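Local coordinates for glutathione s-transferase III (Zea mays, PDB 1AW9), which conjugates reduced glutathione to electrophilic compounds as a phi-class glutathione transferase and is a leading enzyme in the detoxification of maize herbicides, at the interface of chains A and B. Numbering follows the deposited sequence. Chains: chain A/B, Glutathione s-transferase III.

The interface of chains A and B. Residues chain A 117-118, 177, 212; chain B 36-37.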
# COMPACT_ATOMS: atom_id res chain seq x y z
N LEU A 117 -16.07 -0.43 7.94
CA LEU A 117 -17.48 -0.78 7.81
C LEU A 117 -18.48 0.09 8.57
O LEU A 117 -19.65 0.09 8.22
CB LEU A 117 -17.69 -2.27 8.18
CG LEU A 117 -16.85 -3.31 7.43
CD1 LEU A 117 -16.88 -4.66 8.13
CD2 LEU A 117 -17.36 -3.42 6.01
N LEU A 118 -18.02 0.80 9.60
CA LEU A 118 -18.89 1.67 10.41
C LEU A 118 -18.61 3.15 10.33
O LEU A 118 -19.54 3.94 10.12
CB LEU A 118 -18.83 1.27 11.87
CG LEU A 118 -19.63 0.03 12.23
CD1 LEU A 118 -19.47 -0.20 13.72
CD2 LEU A 118 -21.08 0.24 11.88
N LYS A 177 -22.14 -5.19 15.01
CA LYS A 177 -22.97 -4.29 14.21
C LYS A 177 -22.51 -4.19 12.77
O LYS A 177 -23.03 -3.38 12.00
CB LYS A 177 -23.00 -2.91 14.84
CG LYS A 177 -23.65 -3.03 16.15
CD LYS A 177 -23.67 -1.77 16.92
CE LYS A 177 -24.47 -2.04 18.19
NZ LYS A 177 -25.66 -2.93 17.93
N LEU A 212 -25.71 6.00 20.62
CA LEU A 212 -25.96 5.39 19.31
C LEU A 212 -27.19 5.99 18.62
O LEU A 212 -28.27 6.08 19.21
CB LEU A 212 -26.08 3.86 19.41
CG LEU A 212 -24.88 2.96 19.05
CD1 LEU A 212 -23.71 3.73 18.45
CD2 LEU A 212 -24.43 2.17 20.26
N THR B 36 -25.71 0.97 10.11
CA THR B 36 -25.71 -0.47 10.31
C THR B 36 -25.51 -0.74 11.79
O THR B 36 -25.78 -1.85 12.26
CB THR B 36 -24.55 -1.14 9.51
OG1 THR B 36 -23.29 -0.57 9.92
CG2 THR B 36 -24.74 -0.96 7.98
N THR B 37 -25.16 0.31 12.53
CA THR B 37 -24.88 0.29 13.97
C THR B 37 -25.97 -0.30 14.87
O THR B 37 -25.97 -0.06 16.06
CB THR B 37 -24.45 1.72 14.50
OG1 THR B 37 -23.83 2.50 13.45
CG2 THR B 37 -23.44 1.60 15.65
O HOH W 1 -22.35 1.57 8.26
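A loop of the N-terminal, glutathione-binding domain of chain B, carrying B:Thr36 and B:Thr37, lies against the C-terminal helical domain of chain A at this edge of the two-fold dimer interface. On the chain A side it meets the last turns of helix 92-122, the residue just after helix 169-176 and the C-terminal tail. A:Leu118 presents its CD2 methyl to the two threonines, 3.9 Å from B:Thr37 OG1. A water bridges the chains beside it: it sits 2.9 Å from B:Thr36 OG1 and 3.1 Å from the backbone O of A:Leu117. B:Thr36 reaches the water with OG1 lodged between its backbone N and carbonyl carbon (chi1 57°).

A:Lys177 runs alongside B:Thr37, its chain extended as far as CE and bent at the last torsion (chi4 -38°). Its CB is 3.8 Å from CA of B:Thr37, and CD packs 3.6 Å from the CG2 methyl. The amine NZ lies 3.4 Å from the backbone O of B:Thr37, a distance that suggests at most a weak polar contact. Cut back to an alanine, this side chain would lose CD and NZ, which would probably leave the B:Thr37 methyl with A:Leu212 CD1 but not CD beside it, its carbonyl without the amine nearby, and the loop freer to shift. From the tail, A:Leu212 brings CD1 to 3.5 Å from the same CG2, though A:Leu212 and both threonines are poorly ordered. The patch is thus a small, mixed patch of methyl contacts and a water bridge within the homodimer contact, joining one subunit's N-terminal domain to its partner's helices.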